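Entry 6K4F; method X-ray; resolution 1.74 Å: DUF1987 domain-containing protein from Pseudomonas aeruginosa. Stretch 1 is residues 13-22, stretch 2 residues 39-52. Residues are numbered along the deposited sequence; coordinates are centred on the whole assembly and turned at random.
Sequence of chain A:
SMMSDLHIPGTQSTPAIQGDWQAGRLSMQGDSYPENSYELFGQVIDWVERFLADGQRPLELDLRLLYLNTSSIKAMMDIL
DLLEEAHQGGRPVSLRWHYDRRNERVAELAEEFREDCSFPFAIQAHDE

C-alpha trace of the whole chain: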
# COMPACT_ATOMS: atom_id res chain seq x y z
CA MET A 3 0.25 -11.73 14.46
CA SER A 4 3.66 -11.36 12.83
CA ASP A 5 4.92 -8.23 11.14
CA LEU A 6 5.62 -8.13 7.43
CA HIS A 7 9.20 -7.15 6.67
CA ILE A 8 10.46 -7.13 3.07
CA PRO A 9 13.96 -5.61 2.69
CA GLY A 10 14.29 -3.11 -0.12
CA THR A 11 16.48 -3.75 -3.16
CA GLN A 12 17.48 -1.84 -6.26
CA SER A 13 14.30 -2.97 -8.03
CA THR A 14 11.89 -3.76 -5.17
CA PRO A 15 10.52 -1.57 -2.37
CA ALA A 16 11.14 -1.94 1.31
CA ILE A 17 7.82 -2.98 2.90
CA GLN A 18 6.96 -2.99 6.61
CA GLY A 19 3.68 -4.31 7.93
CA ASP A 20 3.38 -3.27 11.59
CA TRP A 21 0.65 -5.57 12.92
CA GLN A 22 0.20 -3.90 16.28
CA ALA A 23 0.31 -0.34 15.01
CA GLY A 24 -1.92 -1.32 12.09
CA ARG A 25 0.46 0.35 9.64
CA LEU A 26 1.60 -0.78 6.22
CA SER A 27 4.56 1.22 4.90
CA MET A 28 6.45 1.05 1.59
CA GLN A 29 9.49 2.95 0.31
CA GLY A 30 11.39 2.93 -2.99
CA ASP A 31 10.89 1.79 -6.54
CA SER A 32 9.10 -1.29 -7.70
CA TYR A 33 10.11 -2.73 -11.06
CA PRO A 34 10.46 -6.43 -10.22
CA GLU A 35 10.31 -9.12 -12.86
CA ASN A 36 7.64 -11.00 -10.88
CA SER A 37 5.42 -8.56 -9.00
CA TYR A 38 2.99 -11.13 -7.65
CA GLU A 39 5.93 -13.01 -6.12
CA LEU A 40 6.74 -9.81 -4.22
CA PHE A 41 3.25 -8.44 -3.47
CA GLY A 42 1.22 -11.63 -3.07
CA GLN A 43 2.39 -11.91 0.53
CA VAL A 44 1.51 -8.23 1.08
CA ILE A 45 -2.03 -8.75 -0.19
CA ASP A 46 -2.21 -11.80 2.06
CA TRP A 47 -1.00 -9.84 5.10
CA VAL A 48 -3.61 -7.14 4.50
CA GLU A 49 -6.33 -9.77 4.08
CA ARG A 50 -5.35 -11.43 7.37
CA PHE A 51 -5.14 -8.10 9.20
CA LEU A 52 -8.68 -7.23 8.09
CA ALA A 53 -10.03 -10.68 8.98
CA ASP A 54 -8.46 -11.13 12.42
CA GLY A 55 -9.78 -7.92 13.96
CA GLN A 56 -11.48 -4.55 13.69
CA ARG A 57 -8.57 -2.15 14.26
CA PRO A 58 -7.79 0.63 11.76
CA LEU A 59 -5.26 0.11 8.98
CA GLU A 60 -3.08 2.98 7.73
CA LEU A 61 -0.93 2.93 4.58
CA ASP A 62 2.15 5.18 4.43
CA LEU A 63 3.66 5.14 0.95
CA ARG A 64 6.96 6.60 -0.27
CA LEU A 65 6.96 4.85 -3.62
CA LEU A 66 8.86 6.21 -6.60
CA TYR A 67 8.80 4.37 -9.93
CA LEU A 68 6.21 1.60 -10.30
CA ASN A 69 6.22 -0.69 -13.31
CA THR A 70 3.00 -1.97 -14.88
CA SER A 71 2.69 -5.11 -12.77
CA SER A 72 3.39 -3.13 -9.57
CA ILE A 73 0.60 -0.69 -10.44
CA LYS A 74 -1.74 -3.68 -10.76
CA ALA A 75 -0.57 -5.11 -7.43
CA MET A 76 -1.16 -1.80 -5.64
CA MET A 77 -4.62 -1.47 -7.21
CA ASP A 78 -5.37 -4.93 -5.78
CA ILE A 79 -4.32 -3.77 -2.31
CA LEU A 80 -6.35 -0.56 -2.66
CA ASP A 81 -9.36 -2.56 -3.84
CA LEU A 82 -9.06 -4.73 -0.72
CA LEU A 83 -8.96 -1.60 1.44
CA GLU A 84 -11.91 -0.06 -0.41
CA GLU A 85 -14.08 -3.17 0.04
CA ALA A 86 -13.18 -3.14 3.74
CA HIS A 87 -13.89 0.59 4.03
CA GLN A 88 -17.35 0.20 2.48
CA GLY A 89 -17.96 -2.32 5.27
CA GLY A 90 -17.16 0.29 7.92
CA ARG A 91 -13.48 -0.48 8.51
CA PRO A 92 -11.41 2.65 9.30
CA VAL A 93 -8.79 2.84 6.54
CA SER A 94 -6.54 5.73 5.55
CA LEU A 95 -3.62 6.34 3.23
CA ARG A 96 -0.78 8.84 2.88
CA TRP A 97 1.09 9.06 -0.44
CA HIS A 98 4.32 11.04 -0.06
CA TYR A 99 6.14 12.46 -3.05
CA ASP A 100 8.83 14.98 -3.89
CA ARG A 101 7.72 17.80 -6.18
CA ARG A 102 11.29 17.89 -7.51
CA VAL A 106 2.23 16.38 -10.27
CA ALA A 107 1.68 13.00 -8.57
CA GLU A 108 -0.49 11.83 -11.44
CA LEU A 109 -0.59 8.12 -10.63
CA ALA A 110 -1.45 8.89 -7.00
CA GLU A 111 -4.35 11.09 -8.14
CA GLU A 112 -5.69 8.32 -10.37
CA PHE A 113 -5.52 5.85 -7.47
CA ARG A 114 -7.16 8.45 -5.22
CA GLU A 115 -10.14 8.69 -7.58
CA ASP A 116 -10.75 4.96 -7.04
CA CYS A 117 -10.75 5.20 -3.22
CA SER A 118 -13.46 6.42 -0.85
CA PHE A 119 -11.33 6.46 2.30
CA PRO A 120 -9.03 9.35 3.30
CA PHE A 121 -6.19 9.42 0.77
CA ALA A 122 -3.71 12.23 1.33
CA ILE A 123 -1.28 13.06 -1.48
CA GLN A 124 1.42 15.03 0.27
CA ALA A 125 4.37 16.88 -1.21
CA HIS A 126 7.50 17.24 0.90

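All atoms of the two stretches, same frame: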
# COMPACT_ATOMS: atom_id res chain seq x y z
N SER A 13 15.50 -2.91 -7.22
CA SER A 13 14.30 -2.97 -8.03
C SER A 13 13.02 -3.24 -7.24
O SER A 13 11.94 -3.29 -7.85
CB SER A 13 14.46 -4.04 -9.12
OG SER A 13 14.64 -5.31 -8.52
N THR A 14 13.09 -3.44 -5.93
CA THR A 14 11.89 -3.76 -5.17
C THR A 14 11.83 -2.92 -3.91
O THR A 14 12.87 -2.63 -3.30
CB THR A 14 11.82 -5.26 -4.80
OG1 THR A 14 13.01 -5.65 -4.09
CG2 THR A 14 11.69 -6.10 -6.06
N PRO A 15 10.63 -2.48 -3.51
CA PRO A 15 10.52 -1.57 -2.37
C PRO A 15 10.71 -2.27 -1.04
O PRO A 15 10.43 -3.46 -0.88
CB PRO A 15 9.09 -1.03 -2.49
CG PRO A 15 8.36 -2.13 -3.14
CD PRO A 15 9.32 -2.76 -4.12
N ALA A 16 11.19 -1.49 -0.07
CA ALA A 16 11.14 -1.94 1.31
C ALA A 16 9.70 -1.83 1.81
O ALA A 16 9.03 -0.81 1.59
CB ALA A 16 12.09 -1.09 2.17
N ILE A 17 9.20 -2.90 2.42
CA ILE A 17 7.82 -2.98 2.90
C ILE A 17 7.83 -3.40 4.36
O ILE A 17 8.48 -4.39 4.72
CB ILE A 17 6.98 -3.96 2.06
CG1 ILE A 17 6.99 -3.57 0.59
CG2 ILE A 17 5.56 -4.06 2.62
CD1 ILE A 17 6.37 -4.64 -0.34
N GLN A 18 7.10 -2.66 5.20
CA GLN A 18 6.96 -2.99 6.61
C GLN A 18 5.48 -3.02 6.96
O GLN A 18 4.78 -2.00 6.83
CB GLN A 18 7.69 -1.98 7.51
CG GLN A 18 9.13 -1.76 7.13
CD GLN A 18 9.32 -0.61 6.16
OE1 GLN A 18 8.66 0.43 6.27
NE2 GLN A 18 10.21 -0.79 5.18
N GLY A 19 5.01 -4.18 7.37
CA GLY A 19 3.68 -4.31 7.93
C GLY A 19 3.75 -4.38 9.44
O GLY A 19 4.19 -5.40 9.99
N ASP A 20 3.34 -3.32 10.13
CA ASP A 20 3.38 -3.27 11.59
C ASP A 20 2.02 -3.72 12.12
O ASP A 20 1.06 -2.94 12.11
CB ASP A 20 3.73 -1.87 12.08
CG ASP A 20 4.09 -1.82 13.57
OD1 ASP A 20 3.47 -2.56 14.37
OD2 ASP A 20 5.00 -1.05 13.94
N TRP A 21 1.95 -4.97 12.60
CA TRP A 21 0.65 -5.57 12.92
C TRP A 21 -0.03 -4.83 14.05
O TRP A 21 -1.26 -4.65 14.03
CB TRP A 21 0.83 -7.03 13.32
CG TRP A 21 -0.46 -7.74 13.56
CD1 TRP A 21 -1.17 -7.82 14.73
CD2 TRP A 21 -1.22 -8.46 12.59
NE1 TRP A 21 -2.31 -8.57 14.55
CE2 TRP A 21 -2.36 -8.98 13.24
CE3 TRP A 21 -1.04 -8.73 11.23
CZ2 TRP A 21 -3.32 -9.74 12.57
CZ3 TRP A 21 -1.99 -9.50 10.57
CH2 TRP A 21 -3.11 -10.00 11.25
N GLN A 22 0.75 -4.43 15.05
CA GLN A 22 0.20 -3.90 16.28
C GLN A 22 -0.18 -2.45 16.12
O GLN A 22 -1.13 -1.97 16.75
CB GLN A 22 1.23 -4.02 17.36
CG GLN A 22 0.92 -5.06 18.35
CD GLN A 22 1.99 -4.96 19.32
OE1 GLN A 22 2.34 -3.82 19.64
NE2 GLN A 22 2.52 -6.07 19.83
N GLU A 39 5.04 -12.35 -7.08
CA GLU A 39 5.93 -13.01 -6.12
C GLU A 39 6.25 -12.07 -4.97
O GLU A 39 6.33 -12.50 -3.81
CB GLU A 39 7.23 -13.46 -6.80
CG GLU A 39 7.26 -14.93 -7.20
CD GLU A 39 6.76 -15.87 -6.11
OE1 GLU A 39 5.60 -16.33 -6.21
OE2 GLU A 39 7.52 -16.14 -5.15
N LEU A 40 6.42 -10.78 -5.26
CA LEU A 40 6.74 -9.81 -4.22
C LEU A 40 5.51 -9.36 -3.45
O LEU A 40 5.54 -9.30 -2.21
CB LEU A 40 7.45 -8.61 -4.85
CG LEU A 40 7.85 -7.52 -3.86
CD1 LEU A 40 9.10 -7.96 -3.12
CD2 LEU A 40 8.06 -6.19 -4.59
N PHE A 41 4.40 -9.06 -4.13
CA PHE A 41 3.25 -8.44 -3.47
C PHE A 41 2.18 -9.43 -3.02
O PHE A 41 1.26 -9.02 -2.30
CB PHE A 41 2.58 -7.42 -4.41
CG PHE A 41 3.38 -6.15 -4.56
CD1 PHE A 41 3.41 -5.22 -3.54
CD2 PHE A 41 4.12 -5.92 -5.71
CE1 PHE A 41 4.17 -4.05 -3.67
CE2 PHE A 41 4.87 -4.77 -5.86
CZ PHE A 41 4.91 -3.83 -4.84
N GLY A 42 2.24 -10.68 -3.48
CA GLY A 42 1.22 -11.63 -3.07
C GLY A 42 1.16 -11.76 -1.56
O GLY A 42 0.08 -11.76 -0.97
N GLN A 43 2.33 -11.82 -0.93
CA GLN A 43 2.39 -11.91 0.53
C GLN A 43 1.90 -10.63 1.20
O GLN A 43 1.45 -10.68 2.35
CB GLN A 43 3.82 -12.23 0.96
CG GLN A 43 4.80 -11.12 0.60
CD GLN A 43 6.24 -11.56 0.53
OE1 GLN A 43 6.70 -12.42 1.32
NE2 GLN A 43 6.99 -10.97 -0.41
N VAL A 44 2.01 -9.49 0.52
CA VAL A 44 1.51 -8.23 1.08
C VAL A 44 -0.01 -8.21 1.05
O VAL A 44 -0.67 -7.84 2.03
CB VAL A 44 2.09 -7.03 0.32
CG1 VAL A 44 1.60 -5.69 0.95
CG2 VAL A 44 3.60 -7.12 0.26
N ILE A 45 -0.58 -8.59 -0.09
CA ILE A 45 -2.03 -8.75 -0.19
C ILE A 45 -2.52 -9.69 0.90
O ILE A 45 -3.49 -9.40 1.61
CB ILE A 45 -2.40 -9.25 -1.60
CG1 ILE A 45 -2.06 -8.18 -2.64
CG2 ILE A 45 -3.87 -9.63 -1.67
CD1 ILE A 45 -2.19 -8.65 -4.08
N ASP A 46 -1.83 -10.82 1.05
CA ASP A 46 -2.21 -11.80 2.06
C ASP A 46 -2.18 -11.19 3.46
O ASP A 46 -3.10 -11.38 4.25
CB ASP A 46 -1.26 -13.00 1.97
CG ASP A 46 -1.77 -14.21 2.72
OD1 ASP A 46 -1.59 -14.28 3.96
OD2 ASP A 46 -2.35 -15.11 2.07
N TRP A 47 -1.11 -10.45 3.78
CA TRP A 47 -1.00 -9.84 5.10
C TRP A 47 -2.15 -8.87 5.35
O TRP A 47 -2.74 -8.85 6.44
CB TRP A 47 0.36 -9.15 5.24
CG TRP A 47 0.68 -8.64 6.62
CD1 TRP A 47 1.35 -9.31 7.60
CD2 TRP A 47 0.37 -7.35 7.15
NE1 TRP A 47 1.47 -8.52 8.72
CE2 TRP A 47 0.89 -7.30 8.47
CE3 TRP A 47 -0.28 -6.22 6.65
CZ2 TRP A 47 0.75 -6.18 9.29
CZ3 TRP A 47 -0.42 -5.10 7.46
CH2 TRP A 47 0.10 -5.09 8.77
N VAL A 48 -2.50 -8.08 4.34
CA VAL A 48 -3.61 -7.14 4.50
C VAL A 48 -4.91 -7.89 4.72
O VAL A 48 -5.70 -7.55 5.61
CB VAL A 48 -3.69 -6.20 3.29
CG1 VAL A 48 -4.98 -5.34 3.35
CG2 VAL A 48 -2.45 -5.32 3.22
N GLU A 49 -5.14 -8.94 3.92
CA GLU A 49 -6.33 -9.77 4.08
C GLU A 49 -6.43 -10.30 5.51
O GLU A 49 -7.49 -10.22 6.14
CB GLU A 49 -6.29 -10.95 3.10
CG GLU A 49 -6.83 -10.68 1.72
CD GLU A 49 -6.56 -11.83 0.76
OE1 GLU A 49 -6.81 -11.68 -0.45
OE2 GLU A 49 -6.08 -12.89 1.22
N ARG A 50 -5.34 -10.86 6.02
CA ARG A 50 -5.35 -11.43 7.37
C ARG A 50 -5.56 -10.34 8.42
O ARG A 50 -6.30 -10.56 9.39
CB ARG A 50 -4.06 -12.21 7.63
CG ARG A 50 -3.90 -13.44 6.73
CD ARG A 50 -2.69 -14.30 7.11
NE ARG A 50 -1.43 -13.77 6.59
CZ ARG A 50 -0.52 -13.21 7.35
NH1 ARG A 50 -0.74 -13.11 8.66
NH2 ARG A 50 0.60 -12.74 6.83
N PHE A 51 -4.95 -9.17 8.24
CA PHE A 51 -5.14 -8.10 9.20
C PHE A 51 -6.60 -7.68 9.27
O PHE A 51 -7.13 -7.40 10.36
CB PHE A 51 -4.26 -6.90 8.84
CG PHE A 51 -4.36 -5.76 9.82
CD1 PHE A 51 -3.51 -5.69 10.91
CD2 PHE A 51 -5.33 -4.77 9.66
CE1 PHE A 51 -3.61 -4.65 11.83
CE2 PHE A 51 -5.44 -3.73 10.57
CZ PHE A 51 -4.58 -3.67 11.66
N LEU A 52 -7.27 -7.62 8.12
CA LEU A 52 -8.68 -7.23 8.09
C LEU A 52 -9.55 -8.31 8.72
O LEU A 52 -10.56 -8.00 9.37
CB LEU A 52 -9.10 -6.96 6.65
CG LEU A 52 -8.33 -5.83 6.00
CD1 LEU A 52 -8.63 -5.74 4.51
CD2 LEU A 52 -8.63 -4.50 6.70

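The strand formed by residues 16-20 runs nearly parallel to the helix of residues 39-52, with 15° between their directions and 10.4 Å between their axes at closest approach. No hydrogen bond or salt bridge links the two stretches. They are held by packing alone, which buries 549 Å² in total and is mixed aliphatic and aromatic from Thr14 to Ile17, then dominated by aromatic rings from Gly19 to Trp21.

Ser13 does not reach the helix. Contact begins at Thr14, whose CB lies 3.9 Å from Leu40 CD2; its OG1 is hydrogen-bonded to a residue just outside the stretch, so the hydroxyl is satisfied while the carbon skeleton packs. Pro15 adds a compact apolar ring to the same patch, its CD 3.7 Å from Leu40 CD2 and its CG 4.2 Å from Phe41 CZ. Leu40, with chi1 t and chi2 p, thus packs against both residues, CD2 making the closest approach to each.

Within the strand the side chains alternate. Ala16 is out of reach, whereas Ile17 points toward the helix. With chi1 m and chi2 t, its extended CD1 sits 3.8 Å from Val44 CG2 and 4.0 Å from Phe41 CE1, joining residues on successive helical turns into one buried apolar cluster. Gln18 points away and has its amide group hydrogen-bonded elsewhere in the structure.

At Gly19 the backbone itself meets the helix. Its CA lies 3.9 Å from the centroid of the six-membered ring of Trp47, over the face, in a CH-pi contact, and its C is 3.5 Å from Trp47 CZ2. A CB here would come within 2.9 Å of Trp47 CE2, so the absence of a side chain permits this close approach. Asp20 directs its CB away; its carboxylate accepts a weak hydrogen bond from the backbone two residues on, Gln22 N to Asp20 OD1 at 3.4 Å.

Trp21 contributes the largest contact area. Its CB points sideways, but chi1 t brings the indole to the helix, its edge toward the face of Trp47 opposite Gly19, with planes at 86° and Trp21 CE3 3.7 Å from Trp47 CE2. Trp47 is therefore sandwiched between Gly19 and Trp21. Phe51 in turn presents its edge to a face of Trp21, the six-membered rings 5.2 Å apart between centroids, while Phe51 CE1 approaches Trp21 O at 3.2 Å. Arg50 borders this group: its O is 3.7 Å from Trp21 CH2, and its side chain is tied back along the helix by a salt bridge from Arg50 NE to Asp46 OD1 at 2.7 Å. Gln22, exposed and poorly ordered, makes no contact.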